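Local coordinates for arylalkylamine N-Acetyltransferase 2 (Aedes aegypti, PDB 4FD5), which probably transfers the acetyl group of acetyl-CoA to the amine of arylalkylamines such as dopamine, as a GNAT-family acetyltransferase, at residues A[114-119]-A[166-171]; A[122-127]-A[186-191]. All coordinates share one frame; numbering follows the deposited sequence.

In the fold
Both contacts tie the chain around residues 114-127 to the C-terminal half of the mixed GNAT sheet. In contact 1 the end of helix 103-116 reaches strand 166-171; in contact 2 the short helix 121-125, next along the chain, reaches strand 186-192, at one edge of the sheet. Strand 213-220 runs between those two strands. The order along the chain is 114-119, 122-127, 166-171, 186-191, so the two connections interleave. Their centres are about 7 Å apart, and they touch where Gln115 meets Cys189 and Ile191 and where Val166 meets Phe125. Two successive helical segments are thereby held to the same side of the acetyltransferase fold.

Contact 1 of 2, residues A[114-119]-A[166-171]; sequences EQNLKI and VMKTDA
Asn116, Lys168 and Asp170 meet in a compact polar triangle that joins the end of a helix to a sheet strand. The amide of Asn116 faces the two strand side chains and uses both of its ends. Its oxygen OD1 accepts a hydrogen bond from Lys168 NZ at 2.9 Å, the ammonium group lying a little off the carbonyl plane. Its nitrogen ND2 donates to Asp170 OD2 over 2.9 Å, in an almost straight bond (172° at the hydrogen) that leaves within the amide plane but arrives from above the carboxylate plane. Amide and carboxylate are accordingly turned 42° against each other. With an acceptor at one end and a donor at the other, the rotation of the Asn116 amide is fixed.

The third side of the triangle is an ion pair within the strand. Lys168 NZ bonds to Asp170 OD1 at 2.6 Å, on the syn side of the carboxylate, and has a weaker bond to OD2 of the same residue. The extended lysine chain carries CE to 3.2 Å from Asn116 OD1, and the bend at the last torsion (chi4 -79°) then turns NZ to the Asp170 carboxylate. The ammonium group of this buried lysine is thus held by a carboxylate and an amide oxygen, with Glu132 of strand 129-138 a further, long and weak ionic partner.

Asn116 ND2 also bonds to Leu112 O, one turn back in helix 103-116, which ties the amide to its own helix. A type I turn from Asn116 to Ile119 then leads the chain away. The contact joins the C-terminal end of this helix to an inner strand of the mixed GNAT sheet, between strand 213-220, whose Ile216 packs against both Asn116 and Asp170, and strand 129-138, whose Ile130 touches Lys168.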
ATOM      1  N   GLU A 114     -12.025  -7.824  -5.068  1.00 22.30           N
ATOM      2  CA  GLU A 114     -12.331  -8.523  -6.303  1.00 24.82           C
ATOM      3  C   GLU A 114     -11.079  -8.960  -7.032  1.00 22.36           C
ATOM      4  O   GLU A 114     -11.001 -10.092  -7.512  1.00 22.78           O
ATOM      5  CB  GLU A 114     -13.124  -7.628  -7.231  1.00 27.24           C
ATOM      6  CG  GLU A 114     -14.517  -7.366  -6.783  1.00 28.30           C
ATOM      7  CD  GLU A 114     -15.236  -6.502  -7.790  1.00 32.24           C
ATOM      8  OE1 GLU A 114     -14.598  -5.564  -8.330  1.00 28.37           O
ATOM      9  OE2 GLU A 114     -16.419  -6.778  -8.057  1.00 36.63           O
ATOM     10  N   GLN A 115     -10.097  -8.073  -7.137  1.00 19.82           N
ATOM     11  CA  GLN A 115      -8.905  -8.447  -7.884  1.00 21.92           C
ATOM     12  C   GLN A 115      -8.131  -9.522  -7.136  1.00 22.35           C
ATOM     13  O   GLN A 115      -7.613 -10.463  -7.748  1.00 22.52           O
ATOM     14  CB  GLN A 115      -8.033  -7.231  -8.187  1.00 22.63           C
ATOM     15  CG  GLN A 115      -8.677  -6.291  -9.190  1.00 20.56           C
ATOM     16  CD  GLN A 115      -8.867  -6.955 -10.537  1.00 25.47           C
ATOM     17  OE1 GLN A 115      -7.896  -7.352 -11.179  1.00 25.92           O
ATOM     18  NE2 GLN A 115     -10.117  -7.102 -10.959  1.00 26.10           N
ATOM     19  N   ASN A 116      -8.086  -9.402  -5.813  1.00 20.92           N
ATOM     20  CA  ASN A 116      -7.400 -10.416  -5.011  1.00 23.62           C
ATOM     21  C   ASN A 116      -8.034 -11.807  -5.076  1.00 23.55           C
ATOM     22  O   ASN A 116      -7.354 -12.806  -4.823  1.00 22.52           O
ATOM     23  CB  ASN A 116      -7.235  -9.954  -3.565  1.00 22.76           C
ATOM     24  CG  ASN A 116      -5.965  -9.163  -3.364  1.00 23.90           C
ATOM     25  OD1 ASN A 116      -4.874  -9.731  -3.349  1.00 24.78           O
ATOM     26  ND2 ASN A 116      -6.094  -7.846  -3.224  1.00 21.11           N
ATOM     27  N   LEU A 117      -9.321 -11.880  -5.410  1.00 23.19           N
ATOM     28  CA  LEU A 117      -9.936 -13.199  -5.630  1.00 24.30           C
ATOM     29  C   LEU A 117      -9.375 -13.984  -6.823  1.00 25.60           C
ATOM     30  O   LEU A 117      -9.605 -15.190  -6.946  1.00 26.58           O
ATOM     31  CB  LEU A 117     -11.446 -13.069  -5.804  1.00 25.06           C
ATOM     32  CG  LEU A 117     -12.261 -12.670  -4.579  1.00 28.04           C
ATOM     33  CD1 LEU A 117     -13.740 -12.533  -4.966  1.00 26.07           C
ATOM     34  CD2 LEU A 117     -12.091 -13.685  -3.468  1.00 27.34           C
ATOM     35  N   LYS A 118      -8.655 -13.317  -7.710  1.00 21.92           N
ATOM     36  CA  LYS A 118      -8.289 -13.940  -8.975  1.00 22.91           C
ATOM     37  C   LYS A 118      -6.959 -14.673  -8.902  1.00 24.70           C
ATOM     38  O   LYS A 118      -6.562 -15.354  -9.844  1.00 26.29           O
ATOM     39  CB  LYS A 118      -8.264 -12.894 -10.082  1.00 27.45           C
ATOM     40  CG  LYS A 118      -9.597 -12.183 -10.232  1.00 27.22           C
ATOM     41  CD  LYS A 118      -9.527 -11.076 -11.255  1.00 32.51           C
ATOM     42  CE  LYS A 118      -8.967 -11.593 -12.570  1.00 35.48           C
ATOM     43  NZ  LYS A 118      -9.216 -10.641 -13.702  1.00 39.62           N
ATOM     44  N   ILE A 119      -6.276 -14.516  -7.775  1.00 23.93           N
ATOM     45  CA  ILE A 119      -5.014 -15.208  -7.545  1.00 25.49           C
ATOM     46  C   ILE A 119      -4.955 -15.754  -6.120  1.00 24.28           C
ATOM     47  O   ILE A 119      -5.647 -15.274  -5.233  1.00 23.75           O
ATOM     48  CB  ILE A 119      -3.795 -14.278  -7.771  1.00 27.84           C
ATOM     49  CG1 ILE A 119      -3.846 -13.088  -6.804  1.00 26.21           C
ATOM     50  CG2 ILE A 119      -3.704 -13.841  -9.233  1.00 29.11           C
ATOM     51  CD1 ILE A 119      -2.769 -12.046  -7.041  1.00 26.30           C
ATOM     52  N   VAL A 166       7.925 -14.558   0.509  1.00 17.70           N
ATOM     53  CA  VAL A 166       7.169 -13.883  -0.545  1.00 18.13           C
ATOM     54  C   VAL A 166       6.720 -12.493  -0.114  1.00 15.19           C
ATOM     55  O   VAL A 166       6.209 -12.303   0.996  1.00 15.35           O
ATOM     56  CB  VAL A 166       5.960 -14.710  -0.985  1.00 18.29           C
ATOM     57  CG1 VAL A 166       5.102 -13.927  -1.986  1.00 19.67           C
ATOM     58  CG2 VAL A 166       6.419 -16.034  -1.598  1.00 18.47           C
ATOM     59  N   MET A 167       6.903 -11.523  -1.004  1.00 14.92           N
ATOM     60  CA  MET A 167       6.368 -10.183  -0.792  1.00 15.17           C
ATOM     61  C   MET A 167       5.327  -9.871  -1.854  1.00 15.73           C
ATOM     62  O   MET A 167       5.395 -10.391  -2.967  1.00 14.61           O
ATOM     63  CB  MET A 167       7.476  -9.135  -0.876  1.00 15.05           C
ATOM     64  CG  MET A 167       8.651  -9.330   0.083  1.00 15.51           C
ATOM     65  SD  MET A 167       9.925  -8.083  -0.159  1.00 16.58           S
ATOM     66  CE  MET A 167       9.258  -6.696   0.766  1.00 15.92           C
ATOM     67  N   LYS A 168       4.390  -8.993  -1.507  1.00 14.77           N
ATOM     68  CA  LYS A 168       3.245  -8.702  -2.373  1.00 15.33           C
ATOM     69  C   LYS A 168       2.910  -7.234  -2.249  1.00 15.79           C
ATOM     70  O   LYS A 168       3.068  -6.660  -1.177  1.00 15.37           O
ATOM     71  CB  LYS A 168       2.047  -9.549  -1.909  1.00 17.14           C
ATOM     72  CG  LYS A 168       0.689  -9.210  -2.526  1.00 21.18           C
ATOM     73  CD  LYS A 168      -0.408 -10.046  -1.854  1.00 23.30           C
ATOM     74  CE  LYS A 168      -1.769  -9.887  -2.539  1.00 23.62           C
ATOM     75  NZ  LYS A 168      -2.454  -8.632  -2.142  1.00 23.96           N
ATOM     76  N   THR A 169       2.454  -6.610  -3.334  1.00 14.80           N
ATOM     77  CA  THR A 169       1.909  -5.262  -3.220  1.00 13.62           C
ATOM     78  C   THR A 169       0.759  -5.079  -4.210  1.00 16.27           C
ATOM     79  O   THR A 169       0.825  -5.566  -5.340  1.00 15.48           O
ATOM     80  CB  THR A 169       2.998  -4.171  -3.411  1.00 14.13           C
ATOM     81  OG1 THR A 169       2.483  -2.888  -3.038  1.00 16.02           O
ATOM     82  CG2 THR A 169       3.463  -4.112  -4.860  1.00 16.61           C
ATOM     83  N   ASP A 170      -0.295  -4.389  -3.779  1.00 14.93           N
ATOM     84  CA  ASP A 170      -1.404  -4.075  -4.664  1.00 15.77           C
ATOM     85  C   ASP A 170      -1.212  -2.616  -5.069  1.00 16.48           C
ATOM     86  O   ASP A 170      -1.677  -1.696  -4.394  1.00 19.86           O
ATOM     87  CB  ASP A 170      -2.753  -4.314  -3.961  1.00 17.12           C
ATOM     88  CG  ASP A 170      -2.933  -5.766  -3.493  1.00 20.61           C
ATOM     89  OD1 ASP A 170      -2.082  -6.629  -3.825  1.00 22.26           O
ATOM     90  OD2 ASP A 170      -3.916  -6.041  -2.771  1.00 26.28           O
ATOM     91  N   ALA A 171      -0.493  -2.430  -6.171  1.00 15.04           N
ATOM     92  CA  ALA A 171       0.032  -1.152  -6.571  1.00 17.22           C
ATOM     93  C   ALA A 171      -0.968  -0.452  -7.460  1.00 18.00           C
ATOM     94  O   ALA A 171      -1.234  -0.893  -8.575  1.00 16.54           O
ATOM     95  CB  ALA A 171       1.340  -1.341  -7.302  1.00 16.78           C
TER

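Contact 2 of 2, residues A[122-127]-A[186-191]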
ATOM      1  N   PHE A 122      -0.582 -17.794  -1.730  1.00 20.38           N
ATOM      2  CA  PHE A 122      -0.238 -18.762  -0.691  1.00 24.05           C
ATOM      3  C   PHE A 122      -0.095 -20.139  -1.319  1.00 25.92           C
ATOM      4  O   PHE A 122       0.848 -20.873  -1.035  1.00 27.79           O
ATOM      5  CB  PHE A 122      -1.296 -18.788   0.409  1.00 23.16           C
ATOM      6  CG  PHE A 122      -1.424 -17.486   1.150  1.00 23.27           C
ATOM      7  CD1 PHE A 122      -2.460 -16.613   0.866  1.00 23.60           C
ATOM      8  CD2 PHE A 122      -0.496 -17.130   2.121  1.00 21.50           C
ATOM      9  CE1 PHE A 122      -2.578 -15.415   1.545  1.00 24.27           C
ATOM     10  CE2 PHE A 122      -0.607 -15.935   2.796  1.00 22.48           C
ATOM     11  CZ  PHE A 122      -1.651 -15.074   2.513  1.00 22.29           C
ATOM     12  N   LYS A 123      -1.038 -20.478  -2.186  1.00 25.51           N
ATOM     13  CA  LYS A 123      -0.981 -21.750  -2.883  1.00 26.95           C
ATOM     14  C   LYS A 123       0.133 -21.773  -3.916  1.00 28.27           C
ATOM     15  O   LYS A 123       0.906 -22.728  -3.994  1.00 29.31           O
ATOM     16  CB  LYS A 123      -2.322 -22.041  -3.551  1.00 28.82           C
ATOM     17  CG  LYS A 123      -3.321 -22.779  -2.668  1.00 36.74           C
ATOM     18  CD  LYS A 123      -3.596 -22.047  -1.352  1.00 35.38           C
ATOM     19  CE  LYS A 123      -4.631 -22.775  -0.508  1.00 40.36           C
ATOM     20  NZ  LYS A 123      -5.286 -21.821   0.425  1.00 42.71           N
ATOM     21  N   GLN A 124       0.228 -20.712  -4.706  1.00 25.95           N
ATOM     22  CA  GLN A 124       1.212 -20.660  -5.780  1.00 23.66           C
ATOM     23  C   GLN A 124       2.628 -20.880  -5.276  1.00 27.49           C
ATOM     24  O   GLN A 124       3.413 -21.564  -5.928  1.00 28.33           O
ATOM     25  CB  GLN A 124       1.121 -19.339  -6.555  1.00 28.06           C
ATOM     26  CG  GLN A 124       1.999 -19.293  -7.795  1.00 31.02           C
ATOM     27  CD  GLN A 124       1.720 -18.078  -8.667  1.00 33.07           C
ATOM     28  OE1 GLN A 124       0.674 -17.440  -8.549  1.00 39.09           O
ATOM     29  NE2 GLN A 124       2.661 -17.756  -9.548  1.00 36.54           N
ATOM     30  N   PHE A 125       2.947 -20.315  -4.113  1.00 25.65           N
ATOM     31  CA  PHE A 125       4.312 -20.398  -3.600  1.00 26.28           C
ATOM     32  C   PHE A 125       4.459 -21.286  -2.366  1.00 26.97           C
ATOM     33  O   PHE A 125       5.539 -21.369  -1.789  1.00 29.44           O
ATOM     34  CB  PHE A 125       4.872 -19.001  -3.336  1.00 26.61           C
ATOM     35  CG  PHE A 125       4.899 -18.130  -4.555  1.00 27.71           C
ATOM     36  CD1 PHE A 125       5.756 -18.416  -5.612  1.00 27.84           C
ATOM     37  CD2 PHE A 125       4.059 -17.036  -4.656  1.00 25.95           C
ATOM     38  CE1 PHE A 125       5.779 -17.628  -6.745  1.00 28.57           C
ATOM     39  CE2 PHE A 125       4.082 -16.234  -5.785  1.00 27.19           C
ATOM     40  CZ  PHE A 125       4.945 -16.532  -6.834  1.00 28.25           C
ATOM     41  N   ASP A 126       3.376 -21.949  -1.982  1.00 27.57           N
ATOM     42  CA  ASP A 126       3.358 -22.816  -0.803  1.00 30.11           C
ATOM     43  C   ASP A 126       3.883 -22.113   0.448  1.00 29.18           C
ATOM     44  O   ASP A 126       4.827 -22.575   1.088  1.00 31.04           O
ATOM     45  CB  ASP A 126       4.138 -24.111  -1.061  1.00 33.29           C
ATOM     46  CG  ASP A 126       3.795 -25.205  -0.059  1.00 36.92           C
ATOM     47  OD1 ASP A 126       2.644 -25.216   0.432  1.00 35.66           O
ATOM     48  OD2 ASP A 126       4.670 -26.051   0.235  1.00 38.50           O
ATOM     49  N   VAL A 127       3.258 -20.993   0.797  1.00 27.74           N
ATOM     50  CA  VAL A 127       3.630 -20.262   2.006  1.00 25.09           C
ATOM     51  C   VAL A 127       2.406 -20.020   2.889  1.00 24.08           C
ATOM     52  O   VAL A 127       1.274 -19.983   2.396  1.00 26.54           O
ATOM     53  CB  VAL A 127       4.309 -18.920   1.665  1.00 23.88           C
ATOM     54  CG1 VAL A 127       5.621 -19.152   0.924  1.00 24.94           C
ATOM     55  CG2 VAL A 127       3.373 -18.052   0.830  1.00 23.83           C
ATOM     56  N   ILE A 186       6.928  -8.947  -9.976  1.00 15.37           N
ATOM     57  CA  ILE A 186       6.277  -9.422 -11.192  1.00 16.59           C
ATOM     58  C   ILE A 186       4.777  -9.212 -11.058  1.00 18.35           C
ATOM     59  O   ILE A 186       4.202  -9.469  -9.997  1.00 17.65           O
ATOM     60  CB  ILE A 186       6.524 -10.943 -11.360  1.00 17.87           C
ATOM     61  CG1 ILE A 186       8.023 -11.231 -11.439  1.00 23.48           C
ATOM     62  CG2 ILE A 186       5.773 -11.497 -12.570  1.00 23.74           C
ATOM     63  CD1 ILE A 186       8.736 -10.377 -12.437  1.00 22.40           C
ATOM     64  N   THR A 187       4.139  -8.786 -12.144  1.00 17.96           N
ATOM     65  CA  THR A 187       2.689  -8.591 -12.138  1.00 18.34           C
ATOM     66  C   THR A 187       1.954  -9.929 -12.245  1.00 21.23           C
ATOM     67  O   THR A 187       2.194 -10.709 -13.176  1.00 22.38           O
ATOM     68  CB  THR A 187       2.254  -7.637 -13.281  1.00 18.69           C
ATOM     69  OG1 THR A 187       2.887  -6.367 -13.092  1.00 22.33           O
ATOM     70  CG2 THR A 187       0.751  -7.451 -13.308  1.00 20.92           C
ATOM     71  N   LYS A 188       1.082 -10.192 -11.276  1.00 18.74           N
ATOM     72  CA  LYS A 188       0.290 -11.411 -11.242  1.00 20.53           C
ATOM     73  C   LYS A 188      -1.132 -11.138 -11.707  1.00 21.78           C
ATOM     74  O   LYS A 188      -1.785 -12.028 -12.259  1.00 25.26           O
ATOM     75  CB  LYS A 188       0.275 -12.015  -9.836  1.00 23.41           C
ATOM     76  CG  LYS A 188       1.660 -12.330  -9.298  1.00 24.16           C
ATOM     77  CD  LYS A 188       2.461 -13.138 -10.315  1.00 29.66           C
ATOM     78  CE  LYS A 188       2.711 -14.559  -9.835  1.00 34.24           C
ATOM     79  NZ  LYS A 188       3.372 -15.381 -10.894  1.00 37.18           N
ATOM     80  N   CYS A 189      -1.612  -9.916 -11.486  1.00 20.82           N
ATOM     81  CA  CYS A 189      -2.997  -9.587 -11.858  1.00 22.69           C
ATOM     82  C   CYS A 189      -3.021  -8.112 -12.226  1.00 22.32           C
ATOM     83  O   CYS A 189      -2.316  -7.336 -11.612  1.00 20.77           O
ATOM     84  CB  CYS A 189      -3.940  -9.865 -10.663  1.00 21.86           C
ATOM     85  SG  CYS A 189      -5.698  -9.800 -11.037  1.00 37.44           S
ATOM     86  N   GLU A 190      -3.800  -7.707 -13.222  1.00 20.94           N
ATOM     87  CA  GLU A 190      -3.870  -6.279 -13.535  1.00 21.02           C
ATOM     88  C   GLU A 190      -5.212  -5.892 -14.126  1.00 22.99           C
ATOM     89  O   GLU A 190      -5.884  -6.710 -14.744  1.00 24.84           O
ATOM     90  CB  GLU A 190      -2.733  -5.851 -14.457  1.00 24.65           C
ATOM     91  CG  GLU A 190      -2.782  -6.418 -15.855  1.00 27.97           C
ATOM     92  CD  GLU A 190      -1.568  -6.012 -16.673  1.00 32.51           C
ATOM     93  OE1 GLU A 190      -0.646  -5.384 -16.105  1.00 33.54           O
ATOM     94  OE2 GLU A 190      -1.528  -6.328 -17.876  1.00 40.25           O
ATOM     95  N   ILE A 191      -5.592  -4.632 -13.925  1.00 20.69           N
ATOM     96  CA  ILE A 191      -6.827  -4.119 -14.522  1.00 21.80           C
ATOM     97  C   ILE A 191      -6.695  -2.637 -14.877  1.00 22.94           C
ATOM     98  O   ILE A 191      -6.118  -1.848 -14.117  1.00 20.17           O
ATOM     99  CB  ILE A 191      -8.051  -4.372 -13.611  1.00 22.77           C
ATOM    100  CG1 ILE A 191      -9.353  -3.971 -14.327  1.00 23.29           C
ATOM    101  CG2 ILE A 191      -7.907  -3.634 -12.285  1.00 20.79           C
ATOM    102  CD1 ILE A 191     -10.599  -4.312 -13.527  1.00 25.51           C
TER
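Lys188 sits at a classic beta bulge, where it and Cys189 both face Ile216 of strand 213-220, and from this corner of the GNAT sheet's edge strand its side chain reaches across to Gln124 and Phe125 of the short helix 121-125. The backbones stay well apart, with the CA atoms of Gln124 and Lys188 10.8 Å from each other, so side chains alone span the gap. Gln124 comes from the helix with an extended chain, CG anti to the backbone N (chi1 -173°), and the two side chains approach from opposite directions. Lys188 arrives bent at its second and third torsions. Modelled Gln124 NE2 lies 2.8 Å from Lys188 NZ, but the amide is probably turned over, so the nature of this close approach remains doubtful.

The helix ends just beyond, in a Schellman motif: Asp126 takes a positive phi and Val127 N bonds back to Phe122 O at 3.0 Å. Phe125, in the last turn, packs on Val166 and Val220 of the sheet. Gln124 CG lies over the centre of the Phe125 ring, 4.1 Å above the plane, and Phe125 CZ approaches Lys188 CE obliquely at 4.2 Å.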